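PDB 6FJY: protein CsuE from Acinetobacter baumannii, which probably serves as the two-domain adhesin at the tip of Csu pili, fibres assembled by the archaic chaperone-usher pathway and used in surface attachment. Local coordinates for residues G8-S13 / G171-T176; A70-S75 / F106-P111; I183-V188 / S204-R209; L266-N271 / Q281-T286. All coordinates share one frame; numbering follows the deposited sequence.

Contact 1 (G8-S13 / G171-T176); sequences GTSSIS and GSLSIT
Thr9-Ser13 and Gly171-Thr176 run as parallel neighbours in a beta-sandwich, their axes 4.7 Å apart and inclined by 18°. Five backbone hydrogen bonds join them. Ser172 N starts the series on Gly8 O at 2.8 Å, and Thr176 N closes it on Ile12 O. In between, Ser10 and Ile12 each both give and receive a bond, as do Ser172 and Ser174; the bond from Ile12 N to Ser174 O is the longest, at 3.2 Å.

Side chains alternate between two faces. On one lie hydroxyl-bearing residues alone: Thr9, Ser11, Ser13, Ser172, Ser174 and Thr176. The other carries Ser10, Ile12, Leu173 and Ile175, and there Ile12 and Ile175 turn toward the opposing sheet, where Ile108 meets both. Ile12 CG1 sits between its own N and carbonyl carbon (chi1 62°), which brings it within 4.0 Å of Ile175 CG2; the two side chains project together from the sheet. Toward the start of the strands, Leu173 CD2 rests 3.5 Å from Ser10 CB. Beside this pair a water hydrogen-bonds with Ser10 OG at 2.6 Å and donates to Ser172 O at 2.8 Å, giving that carbonyl a second partner besides Ser10 N.

Contact 2 (A70-S75 / F106-P111); sequences AIILDS and FYIRLP
Leu73 and Arg109 meet diagonally across two antiparallel strands. The leucine brings both methyls to the guanidinium: CD2 lies 3.5 Å from Arg109 NH2, while CD1 stands over one face of the planar group, toward its rim. The arginine chain leaves its backbone extended and then bends at chi3 (-55°), which swings the guanidinium back along the strand to the leucine. On the same face of the sheet, the Tyr107 ring presents an edge to the turn that follows Leu73, with CE2 3.4 Å from Ser75 CA near the ring plane.

On the opposite face Ala70, Ile72, Ile108 and Leu110 form an aliphatic cluster. Ala70 CB touches Leu110 CD2 at 3.5 Å and also Ile108 CG1. Ile72 CD1 also approaches Ile108 CG1, to 3.8 Å, so two residues of 70-75 share this carbon. At the turn, Phe106 lies obliquely against the Asp74 backbone, with CD1 3.5 Å from Asp74 CA.

Behind these side chains, two pairs of backbone bonds fix the register. Ile71 N meets Arg109 O at 2.8 Å and nearly straight (177°), with Arg109 N returning to Ile71 O; Leu73 and Tyr107 form the second pair. The turn has its own tether, since Asp74 OD2 forms a salt bridge with Lys86 and a hydrogen bond with Tyr50.

Strand 71-73 is one edge of a three-stranded antiparallel sheet within this chain, strand 24-31 the other, with strand 103-110 between them. Through Ile108 and Leu110 this sheet packs on Ile175 of strand 167-189 in the other layer of the beta-sandwich.

Contact 3 (I183-V188 / S204-R209); sequences ILAQDV and SSMGIR
Ser204 and Val188 touch at one end of an antiparallel strand pair in an Ig-like pilin domain, where strand 202-210 runs beside the second half of strand 167-189. Ser204 CB comes 4.1 Å from Val188 CG2, although the two backbones are already splayed there, with 6.8 Å between their CA atoms. Val188 has turned to a different partner: it pairs antiparallel with a strand of the CsuC chain, so the sheet runs on across the interface. This is consistent with the donor-strand complementation by which periplasmic chaperones complete a pilus subunit.

At Met206 the strands have drawn together. Its CG stands anti to the backbone N (chi1 170°) and reaches over to Leu184 O at 3.6 Å and Ala185 CB at 3.9 Å. A bend at chi3 then turns CE back to the same alanine, so CG and CE both touch the methyl of Ala185. Beyond it, Met206 packs on Val308 and Trp256, while Ala185 meets Phe112 of CsuC.

Gly207 holds the two firm hydrogen bonds of the contact, both with Leu184. Its N donates to Leu184 O in an almost straight line (173°), and its O accepts from Leu184 N at 2.8 Å. The leucine side chain stands on the face away from Met206.

Ile208 lies opposite Ile183, on the same face as Met206. Here the branches just meet, with Ile208 CG1 4.3 Å from Ile183 CG2.

Contact 4 (L266-N271 / Q281-T286); sequences LNATIN and QNYVFT
Ala268, Thr269 and Ile270 belong to an irregular loop that lies against one margin of strand 279-290, touching Gln281, Asn282 and Tyr283; it is a loop-on-strand contact held mostly by packing. One direct hydrogen bond crosses it, from Asn282 N to Thr269 O, and at 3.4 Å it is weak. Gln281 and Tyr283, in contrast, make their backbone bonds with strand 202-210.

Ala268 points its methyl at the tyrosine ring, with CB 3.4 Å from Tyr283 CD2 and 3.7 Å from Tyr283 CE2, in an oblique approach. The ring is fixed by other neighbours as well: Trp263 meets it edge-to-face, and the hydroxyl bonds to that of Tyr216.

Thr269 adopts a left-handed backbone conformation (phi 39°), which turns the chain along the strand and sets its CB 3.4 Å from Asn282 O. Its OG1 hydrogen-bonds with a water at 3.1 Å that also accepts a weak bond from Val284 N.

Ile270 and Gln281 extend next to each other. The glutamine bends at chi2 (77°), bringing OE1 within 3.2 Å of Ile270 CD1, a carbon contact for an oxygen that also has a weak bond to Thr279 OG1. Its NE2 is held by Tyr216 OH.

The loop between strands 263-264 and 279-290 thus folds back on the strand it enters, a beta-strand connection within the beta-sandwich of this Spore Coat Protein U domain.

The four contacts fall into two groups, one in each lobe of the elongated chain. Contacts 1 and 2 lie in the two facing layers of one sandwich, with centres about 12 Å apart, and meet where Ile175 CD1 is 3.5 Å from Leu110 CD2. Contacts 3 and 4, with centres about 10 Å apart, share adjoining strands; Met206 O and Tyr283 N, 2.7 Å apart, probably form a hydrogen bond. Between the groups the distance is large, about 36 Å between the centres of contacts 1 and 3, yet strand 167-189, interrupted along its course, takes part in both contact 1 and contact 3. Contacts 3 and 4 also touch the CsuC chain.

Contact 1 (G8-S13 / G171-T176)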
loop_
_atom_site.group_PDB
_atom_site.type_symbol
_atom_site.label_atom_id
_atom_site.label_comp_id
_atom_site.label_asym_id
_atom_site.label_seq_id
_atom_site.Cartn_x
_atom_site.Cartn_y
_atom_site.Cartn_z
ATOM N N GLY B 8 9.105 16.851 15.694
ATOM C CA GLY B 8 8.139 15.788 15.518
ATOM C C GLY B 8 7.521 15.736 14.136
ATOM O O GLY B 8 7.411 16.751 13.437
ATOM N N THR B 9 7.115 14.538 13.735
ATOM C CA THR B 9 6.522 14.317 12.430
ATOM C C THR B 9 5.265 13.484 12.600
ATOM O O THR B 9 5.263 12.483 13.323
ATOM C CB THR B 9 7.501 13.628 11.482
ATOM O OG1 THR B 9 8.783 14.259 11.581
ATOM C CG2 THR B 9 7.007 13.743 10.049
ATOM N N SER B 10 4.197 13.924 11.954
ATOM C CA SER B 10 2.947 13.197 11.870
ATOM C C SER B 10 2.746 12.759 10.429
ATOM O O SER B 10 3.143 13.456 9.488
ATOM C CB SER B 10 1.777 14.064 12.343
ATOM O OG SER B 10 1.990 14.516 13.674
ATOM N N SER B 11 2.154 11.578 10.266
ATOM C CA SER B 11 1.981 10.999 8.944
ATOM C C SER B 11 0.665 10.241 8.874
ATOM O O SER B 11 0.291 9.537 9.814
ATOM C CB SER B 11 3.145 10.063 8.591
ATOM O OG SER B 11 2.988 9.499 7.297
ATOM N N ILE B 12 -0.026 10.391 7.752
ATOM C CA ILE B 12 -1.155 9.544 7.405
ATOM C C ILE B 12 -0.885 8.940 6.041
ATOM O O ILE B 12 -0.186 9.522 5.202
ATOM C CB ILE B 12 -2.500 10.302 7.398
ATOM C CG1 ILE B 12 -2.482 11.407 6.352
ATOM C CG2 ILE B 12 -2.809 10.864 8.774
ATOM C CD1 ILE B 12 -3.819 12.097 6.207
ATOM N N SER B 13 -1.433 7.755 5.826
ATOM C CA SER B 13 -1.296 7.051 4.562
ATOM C C SER B 13 -2.685 6.732 4.022
ATOM O O SER B 13 -3.527 6.194 4.745
ATOM C CB SER B 13 -0.466 5.773 4.735
ATOM O OG SER B 13 0.750 6.051 5.421
ATOM N N GLY B 171 5.944 20.963 14.476
ATOM C CA GLY B 171 5.845 19.610 13.959
ATOM C C GLY B 171 5.607 19.619 12.469
ATOM O O GLY B 171 4.992 20.537 11.921
ATOM N N SER B 172 6.104 18.589 11.808
ATOM C CA SER B 172 5.910 18.452 10.379
ATOM C C SER B 172 4.763 17.485 10.089
ATOM O O SER B 172 4.435 16.610 10.894
ATOM C CB SER B 172 7.199 17.980 9.713
ATOM O OG SER B 172 8.190 18.982 9.812
ATOM N N LEU B 173 4.138 17.680 8.935
ATOM C CA LEU B 173 2.989 16.904 8.505
ATOM C C LEU B 173 3.305 16.314 7.145
ATOM O O LEU B 173 3.812 17.017 6.262
ATOM C CB LEU B 173 1.717 17.764 8.433
ATOM C CG LEU B 173 1.156 18.262 9.765
ATOM C CD1 LEU B 173 -0.155 19.037 9.587
ATOM C CD2 LEU B 173 0.956 17.080 10.681
ATOM N N SER B 174 3.011 15.028 6.990
ATOM C CA SER B 174 3.237 14.303 5.753
ATOM C C SER B 174 2.049 13.401 5.466
ATOM O O SER B 174 1.447 12.819 6.374
ATOM C CB SER B 174 4.520 13.461 5.817
ATOM O OG SER B 174 4.645 12.672 4.660
ATOM N N ILE B 175 1.733 13.283 4.181
ATOM C CA ILE B 175 0.696 12.394 3.688
ATOM C C ILE B 175 1.338 11.461 2.686
ATOM O O ILE B 175 1.799 11.902 1.626
ATOM C CB ILE B 175 -0.456 13.150 3.007
ATOM C CG1 ILE B 175 -1.006 14.259 3.894
ATOM C CG2 ILE B 175 -1.558 12.174 2.571
ATOM C CD1 ILE B 175 -2.075 15.053 3.204
ATOM N N THR B 176 1.308 10.171 2.974
ATOM C CA THR B 176 1.801 9.190 2.025
ATOM C C THR B 176 0.623 8.666 1.212
ATOM O O THR B 176 -0.338 8.126 1.764
ATOM C CB THR B 176 2.552 8.055 2.716
ATOM O OG1 THR B 176 3.618 8.614 3.502
ATOM C CG2 THR B 176 3.163 7.129 1.648
HETATM O O HOH W 1 3.515 16.596 13.495
#

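Contact 2 (A70-S75 / F106-P111)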
loop_
_atom_site.group_PDB
_atom_site.type_symbol
_atom_site.label_atom_id
_atom_site.label_comp_id
_atom_site.label_asym_id
_atom_site.label_seq_id
_atom_site.Cartn_x
_atom_site.Cartn_y
_atom_site.Cartn_z
ATOM N N ALA B 70 -5.396 20.078 2.089
ATOM C CA ALA B 70 -5.963 19.478 3.281
ATOM C C ALA B 70 -6.610 20.551 4.135
ATOM O O ALA B 70 -6.267 21.734 4.064
ATOM C CB ALA B 70 -4.899 18.735 4.098
ATOM N N ILE B 71 -7.564 20.106 4.942
ATOM C CA ILE B 71 -8.208 20.921 5.956
ATOM C C ILE B 71 -7.635 20.489 7.297
ATOM O O ILE B 71 -7.531 19.287 7.566
ATOM C CB ILE B 71 -9.738 20.740 5.929
ATOM C CG1 ILE B 71 -10.301 20.944 4.518
ATOM C CG2 ILE B 71 -10.403 21.653 6.945
ATOM C CD1 ILE B 71 -10.329 22.386 4.062
ATOM N N ILE B 72 -7.278 21.455 8.141
ATOM C CA ILE B 72 -6.781 21.184 9.486
ATOM C C ILE B 72 -7.777 21.728 10.502
ATOM O O ILE B 72 -8.236 22.866 10.375
ATOM C CB ILE B 72 -5.387 21.798 9.714
ATOM C CG1 ILE B 72 -4.432 21.405 8.594
ATOM C CG2 ILE B 72 -4.848 21.351 11.059
ATOM C CD1 ILE B 72 -4.367 19.911 8.349
ATOM N N LEU B 73 -8.083 20.924 11.522
ATOM C CA LEU B 73 -9.069 21.257 12.542
ATOM C C LEU B 73 -8.501 20.964 13.927
ATOM O O LEU B 73 -7.543 20.207 14.070
ATOM C CB LEU B 73 -10.384 20.503 12.296
ATOM C CG LEU B 73 -10.996 20.664 10.898
ATOM C CD1 LEU B 73 -10.555 19.541 9.983
ATOM C CD2 LEU B 73 -12.516 20.750 10.937
ATOM N N ASP B 74 -9.155 21.524 14.956
ATOM C CA ASP B 74 -8.516 21.836 16.232
ATOM C C ASP B 74 -8.986 21.024 17.435
ATOM O O ASP B 74 -8.719 21.450 18.566
ATOM C CB ASP B 74 -8.705 23.315 16.563
ATOM C CG ASP B 74 -10.159 23.688 16.844
ATOM O OD1 ASP B 74 -11.030 22.804 17.015
ATOM O OD2 ASP B 74 -10.423 24.905 16.867
ATOM N N SER B 75 -9.718 19.925 17.233
ATOM C CA SER B 75 -10.150 18.976 18.278
ATOM C C SER B 75 -11.570 19.228 18.753
ATOM O O SER B 75 -12.190 18.332 19.327
ATOM C CB SER B 75 -9.226 18.924 19.510
ATOM O OG SER B 75 -9.170 20.148 20.208
ATOM N N PHE B 106 -5.241 17.327 16.887
ATOM C CA PHE B 106 -5.763 18.047 15.742
ATOM C C PHE B 106 -6.195 17.017 14.711
ATOM O O PHE B 106 -5.934 15.817 14.841
ATOM C CB PHE B 106 -4.736 19.023 15.148
ATOM C CG PHE B 106 -4.597 20.318 15.915
ATOM C CD1 PHE B 106 -5.339 20.553 17.059
ATOM C CD2 PHE B 106 -3.718 21.306 15.477
ATOM C CE1 PHE B 106 -5.220 21.744 17.753
ATOM C CE2 PHE B 106 -3.590 22.508 16.167
ATOM C CZ PHE B 106 -4.341 22.729 17.310
ATOM N N TYR B 107 -6.873 17.490 13.681
ATOM C CA TYR B 107 -7.386 16.601 12.660
ATOM C C TYR B 107 -6.959 17.121 11.305
ATOM O O TYR B 107 -6.821 18.328 11.100
ATOM C CB TYR B 107 -8.908 16.471 12.751
ATOM C CG TYR B 107 -9.338 15.885 14.077
ATOM C CD1 TYR B 107 -9.307 14.512 14.293
ATOM C CD2 TYR B 107 -9.741 16.700 15.126
ATOM C CE1 TYR B 107 -9.680 13.962 15.520
ATOM C CE2 TYR B 107 -10.120 16.156 16.352
ATOM C CZ TYR B 107 -10.088 14.798 16.542
ATOM O OH TYR B 107 -10.469 14.293 17.760
ATOM N N ILE B 108 -6.731 16.194 10.393
ATOM C CA ILE B 108 -6.471 16.515 9.004
ATOM C C ILE B 108 -7.563 15.836 8.194
ATOM O O ILE B 108 -7.983 14.720 8.512
ATOM C CB ILE B 108 -5.056 16.071 8.568
ATOM C CG1 ILE B 108 -4.812 16.322 7.082
ATOM C CG2 ILE B 108 -4.806 14.608 8.924
ATOM C CD1 ILE B 108 -3.345 16.239 6.698
ATOM N N ARG B 109 -8.062 16.539 7.188
ATOM C CA ARG B 109 -9.105 16.010 6.331
ATOM C C ARG B 109 -8.746 16.355 4.896
ATOM O O ARG B 109 -8.375 17.495 4.599
ATOM C CB ARG B 109 -10.471 16.581 6.724
ATOM C CG ARG B 109 -11.580 16.357 5.730
ATOM C CD ARG B 109 -12.681 17.383 5.969
ATOM N NE ARG B 109 -13.149 17.356 7.352
ATOM C CZ ARG B 109 -13.792 18.359 7.937
ATOM N NH1 ARG B 109 -14.036 19.468 7.254
ATOM N NH2 ARG B 109 -14.194 18.253 9.199
ATOM N N LEU B 110 -8.824 15.358 4.019
ATOM C CA LEU B 110 -8.609 15.543 2.597
ATOM C C LEU B 110 -9.942 15.409 1.884
ATOM O O LEU B 110 -10.579 14.347 1.949
ATOM C CB LEU B 110 -7.606 14.530 2.055
ATOM C CG LEU B 110 -6.317 14.361 2.858
ATOM C CD1 LEU B 110 -5.528 13.129 2.398
ATOM C CD2 LEU B 110 -5.486 15.602 2.710
ATOM N N PRO B 111 -10.395 16.445 1.214
ATOM C CA PRO B 111 -11.668 16.355 0.492
ATOM C C PRO B 111 -11.526 15.867 -0.933
ATOM O O PRO B 111 -10.440 15.501 -1.393
ATOM C CB PRO B 111 -12.159 17.807 0.492
ATOM C CG PRO B 111 -10.882 18.591 0.399
ATOM C CD PRO B 111 -9.878 17.828 1.243
#

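Contact 3 (I183-V188 / S204-R209)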
loop_
_atom_site.group_PDB
_atom_site.type_symbol
_atom_site.label_atom_id
_atom_site.label_comp_id
_atom_site.label_asym_id
_atom_site.label_seq_id
_atom_site.Cartn_x
_atom_site.Cartn_y
_atom_site.Cartn_z
ATOM N N ILE B 183 -10.090 -4.099 -9.571
ATOM C CA ILE B 183 -10.340 -5.072 -10.629
ATOM C C ILE B 183 -11.841 -5.230 -10.821
ATOM O O ILE B 183 -12.588 -5.378 -9.846
ATOM C CB ILE B 183 -9.728 -6.443 -10.302
ATOM C CG1 ILE B 183 -8.241 -6.325 -9.964
ATOM C CG2 ILE B 183 -9.962 -7.410 -11.465
ATOM C CD1 ILE B 183 -7.698 -7.584 -9.332
ATOM N N LEU B 184 -12.275 -5.247 -12.080
ATOM C CA LEU B 184 -13.670 -5.503 -12.436
ATOM C C LEU B 184 -13.698 -6.542 -13.551
ATOM O O LEU B 184 -13.186 -6.293 -14.648
ATOM C CB LEU B 184 -14.372 -4.219 -12.868
ATOM C CG LEU B 184 -15.884 -4.305 -13.074
ATOM C CD1 LEU B 184 -16.567 -4.905 -11.850
ATOM C CD2 LEU B 184 -16.441 -2.922 -13.379
ATOM N N ALA B 185 -14.280 -7.708 -13.261
ATOM C CA ALA B 185 -14.338 -8.828 -14.198
ATOM C C ALA B 185 -15.725 -9.454 -14.124
ATOM O O ALA B 185 -16.050 -10.150 -13.156
ATOM C CB ALA B 185 -13.251 -9.860 -13.893
ATOM N N GLN B 186 -16.535 -9.214 -15.145
ATOM C CA GLN B 186 -17.904 -9.706 -15.197
ATOM C C GLN B 186 -17.953 -11.126 -15.767
ATOM O O GLN B 186 -16.979 -11.637 -16.330
ATOM C CB GLN B 186 -18.772 -8.768 -16.034
ATOM C CG GLN B 186 -18.728 -7.308 -15.601
ATOM C CD GLN B 186 -19.555 -7.026 -14.355
ATOM O OE1 GLN B 186 -19.166 -7.377 -13.240
ATOM N NE2 GLN B 186 -20.706 -6.382 -14.545
ATOM N N ASP B 187 -19.111 -11.767 -15.596
ATOM C CA ASP B 187 -19.339 -13.092 -16.154
ATOM C C ASP B 187 -19.297 -13.063 -17.677
ATOM O O ASP B 187 -19.665 -12.069 -18.314
ATOM C CB ASP B 187 -20.698 -13.646 -15.720
ATOM C CG ASP B 187 -20.813 -13.825 -14.237
ATOM O OD1 ASP B 187 -19.776 -14.041 -13.571
ATOM O OD2 ASP B 187 -21.962 -13.770 -13.735
ATOM N N VAL B 188 -18.868 -14.185 -18.256
ATOM C CA VAL B 188 -19.025 -14.459 -19.680
ATOM C C VAL B 188 -20.246 -15.358 -19.847
ATOM O O VAL B 188 -20.223 -16.523 -19.445
ATOM C CB VAL B 188 -17.773 -15.119 -20.272
ATOM C CG1 VAL B 188 -18.032 -15.501 -21.710
ATOM C CG2 VAL B 188 -16.581 -14.189 -20.184
ATOM N N SER B 204 -15.611 -10.661 -24.575
ATOM C CA SER B 204 -15.863 -9.808 -23.421
ATOM C C SER B 204 -14.594 -9.056 -23.045
ATOM O O SER B 204 -13.684 -8.908 -23.864
ATOM C CB SER B 204 -16.372 -10.630 -22.239
ATOM O OG SER B 204 -16.905 -9.815 -21.214
ATOM N N SER B 205 -14.513 -8.591 -21.801
ATOM C CA SER B 205 -13.372 -7.807 -21.360
ATOM C C SER B 205 -13.339 -7.752 -19.840
ATOM O O SER B 205 -14.341 -7.983 -19.159
ATOM C CB SER B 205 -13.403 -6.380 -21.928
ATOM O OG SER B 205 -14.207 -5.545 -21.115
ATOM N N MET B 206 -12.165 -7.415 -19.331
ATOM C CA MET B 206 -11.883 -7.222 -17.916
ATOM C C MET B 206 -11.186 -5.872 -17.765
ATOM O O MET B 206 -10.355 -5.499 -18.597
ATOM C CB MET B 206 -10.991 -8.378 -17.382
ATOM C CG MET B 206 -10.436 -8.187 -15.994
ATOM S SD MET B 206 -9.246 -9.445 -15.536
ATOM C CE MET B 206 -10.015 -10.809 -16.295
ATOM N N GLY B 207 -11.519 -5.149 -16.706
ATOM C CA GLY B 207 -10.986 -3.817 -16.477
ATOM C C GLY B 207 -10.238 -3.707 -15.163
ATOM O O GLY B 207 -10.664 -4.261 -14.146
ATOM N N ILE B 208 -9.130 -2.966 -15.189
ATOM C CA ILE B 208 -8.291 -2.756 -14.011
ATOM C C ILE B 208 -7.908 -1.282 -13.939
ATOM O O ILE B 208 -7.250 -0.759 -14.845
ATOM C CB ILE B 208 -7.030 -3.637 -14.020
ATOM C CG1 ILE B 208 -7.418 -5.116 -14.026
ATOM C CG2 ILE B 208 -6.139 -3.321 -12.804
ATOM C CD1 ILE B 208 -6.238 -6.052 -13.918
ATOM N N ARG B 209 -8.328 -0.619 -12.868
ATOM C CA ARG B 209 -8.001 0.773 -12.599
ATOM C C ARG B 209 -6.917 0.774 -11.532
ATOM O O ARG B 209 -7.177 0.428 -10.375
ATOM C CB ARG B 209 -9.238 1.542 -12.140
ATOM C CG ARG B 209 -10.448 1.352 -13.054
ATOM C CD ARG B 209 -11.738 1.898 -12.441
ATOM N NE ARG B 209 -11.586 3.274 -11.977
ATOM C CZ ARG B 209 -11.824 3.678 -10.733
ATOM N NH1 ARG B 209 -12.247 2.814 -9.821
ATOM N NH2 ARG B 209 -11.654 4.954 -10.408
#

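Contact 4 (L266-N271 / Q281-T286)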
loop_
_atom_site.group_PDB
_atom_site.type_symbol
_atom_site.label_atom_id
_atom_site.label_comp_id
_atom_site.label_asym_id
_atom_site.label_seq_id
_atom_site.Cartn_x
_atom_site.Cartn_y
_atom_site.Cartn_z
ATOM N N LEU B 266 1.454 -3.698 -19.399
ATOM C CA LEU B 266 1.899 -2.794 -20.449
ATOM C C LEU B 266 1.298 -3.093 -21.825
ATOM O O LEU B 266 1.503 -2.293 -22.743
ATOM C CB LEU B 266 3.432 -2.830 -20.547
ATOM C CG LEU B 266 4.358 -1.963 -19.677
ATOM C CD1 LEU B 266 3.769 -1.587 -18.327
ATOM C CD2 LEU B 266 5.674 -2.690 -19.478
ATOM N N ASN B 267 0.554 -4.191 -22.005
ATOM C CA ASN B 267 0.250 -4.690 -23.354
ATOM C C ASN B 267 -1.236 -4.956 -23.572
ATOM O O ASN B 267 -1.614 -5.991 -24.124
ATOM C CB ASN B 267 1.009 -5.976 -23.663
ATOM C CG ASN B 267 2.350 -5.714 -24.294
ATOM O OD1 ASN B 267 3.248 -6.549 -24.234
ATOM N ND2 ASN B 267 2.497 -4.544 -24.901
ATOM N N ALA B 268 -2.102 -4.012 -23.205
ATOM C CA ALA B 268 -3.505 -4.110 -23.604
ATOM C C ALA B 268 -4.279 -2.837 -23.313
ATOM O O ALA B 268 -4.526 -2.531 -22.140
ATOM C CB ALA B 268 -4.198 -5.263 -22.885
ATOM N N THR B 269 -4.669 -2.107 -24.364
ATOM C CA THR B 269 -5.603 -0.980 -24.267
ATOM C C THR B 269 -5.390 -0.121 -23.023
ATOM O O THR B 269 -6.217 -0.129 -22.103
ATOM C CB THR B 269 -7.038 -1.492 -24.296
ATOM O OG1 THR B 269 -7.158 -2.473 -25.333
ATOM C CG2 THR B 269 -8.019 -0.341 -24.555
ATOM N N ILE B 270 -4.270 0.595 -22.970
ATOM C CA ILE B 270 -3.942 1.447 -21.837
ATOM C C ILE B 270 -3.592 2.818 -22.397
ATOM O O ILE B 270 -2.577 2.976 -23.084
ATOM C CB ILE B 270 -2.804 0.867 -20.979
ATOM C CG1 ILE B 270 -2.230 1.929 -20.036
ATOM C CG2 ILE B 270 -1.734 0.226 -21.850
ATOM C CD1 ILE B 270 -0.981 1.471 -19.291
ATOM N N ASN B 271 -4.438 3.798 -22.124
ATOM C CA ASN B 271 -4.335 5.107 -22.756
ATOM C C ASN B 271 -3.492 6.103 -21.961
ATOM O O ASN B 271 -2.605 6.739 -22.542
ATOM C CB ASN B 271 -5.736 5.669 -23.005
ATOM C CG ASN B 271 -6.793 4.991 -22.152
ATOM O OD1 ASN B 271 -6.714 3.790 -21.881
ATOM N ND2 ASN B 271 -7.786 5.762 -21.717
ATOM N N GLN B 281 -6.437 -0.063 -17.304
ATOM C CA GLN B 281 -6.164 -1.066 -18.313
ATOM C C GLN B 281 -7.446 -1.851 -18.547
ATOM O O GLN B 281 -8.219 -2.090 -17.615
ATOM C CB GLN B 281 -5.012 -2.001 -17.896
ATOM C CG GLN B 281 -3.609 -1.377 -17.933
ATOM C CD GLN B 281 -3.325 -0.448 -16.753
ATOM O OE1 GLN B 281 -2.985 0.727 -16.935
ATOM N NE2 GLN B 281 -3.460 -0.976 -15.538
ATOM N N ASN B 282 -7.682 -2.212 -19.799
ATOM C CA ASN B 282 -8.812 -3.041 -20.180
ATOM C C ASN B 282 -8.280 -4.145 -21.071
ATOM O O ASN B 282 -7.474 -3.888 -21.972
ATOM C CB ASN B 282 -9.908 -2.228 -20.891
ATOM C CG ASN B 282 -10.785 -1.450 -19.920
ATOM O OD1 ASN B 282 -11.643 -2.019 -19.233
ATOM N ND2 ASN B 282 -10.587 -0.146 -19.875
ATOM N N TYR B 283 -8.713 -5.370 -20.798
ATOM C CA TYR B 283 -8.186 -6.568 -21.437
ATOM C C TYR B 283 -9.341 -7.243 -22.158
ATOM O O TYR B 283 -10.298 -7.695 -21.521
ATOM C CB TYR B 283 -7.539 -7.494 -20.403
ATOM C CG TYR B 283 -6.420 -6.826 -19.630
ATOM C CD1 TYR B 283 -6.685 -6.075 -18.475
ATOM C CD2 TYR B 283 -5.098 -6.948 -20.049
ATOM C CE1 TYR B 283 -5.656 -5.464 -17.765
ATOM C CE2 TYR B 283 -4.065 -6.329 -19.357
ATOM C CZ TYR B 283 -4.353 -5.588 -18.216
ATOM O OH TYR B 283 -3.338 -4.984 -17.527
ATOM N N VAL B 284 -9.265 -7.280 -23.476
ATOM C CA VAL B 284 -10.294 -7.899 -24.299
ATOM C C VAL B 284 -9.909 -9.350 -24.528
ATOM O O VAL B 284 -8.736 -9.668 -24.763
ATOM C CB VAL B 284 -10.470 -7.128 -25.621
ATOM C CG1 VAL B 284 -11.424 -7.850 -26.565
ATOM C CG2 VAL B 284 -10.989 -5.743 -25.334
ATOM N N PHE B 285 -10.892 -10.241 -24.417
ATOM C CA PHE B 285 -10.644 -11.664 -24.570
ATOM C C PHE B 285 -11.882 -12.338 -25.143
ATOM O O PHE B 285 -13.016 -11.901 -24.920
ATOM C CB PHE B 285 -10.239 -12.327 -23.245
ATOM C CG PHE B 285 -11.304 -12.295 -22.175
ATOM C CD1 PHE B 285 -11.461 -11.181 -21.359
ATOM C CD2 PHE B 285 -12.118 -13.401 -21.949
ATOM C CE1 PHE B 285 -12.435 -11.162 -20.367
ATOM C CE2 PHE B 285 -13.081 -13.390 -20.951
ATOM C CZ PHE B 285 -13.245 -12.270 -20.163
ATOM N N THR B 286 -11.644 -13.401 -25.897
ATOM C CA THR B 286 -12.710 -14.188 -26.497
ATOM C C THR B 286 -12.739 -15.560 -25.835
ATOM O O THR B 286 -11.696 -16.204 -25.676
ATOM C CB THR B 286 -12.515 -14.314 -28.007
ATOM O OG1 THR B 286 -12.483 -13.006 -28.592
ATOM C CG2 THR B 286 -13.649 -15.124 -28.626
HETATM O O HOH W 2 -7.085 -5.557 -25.294
#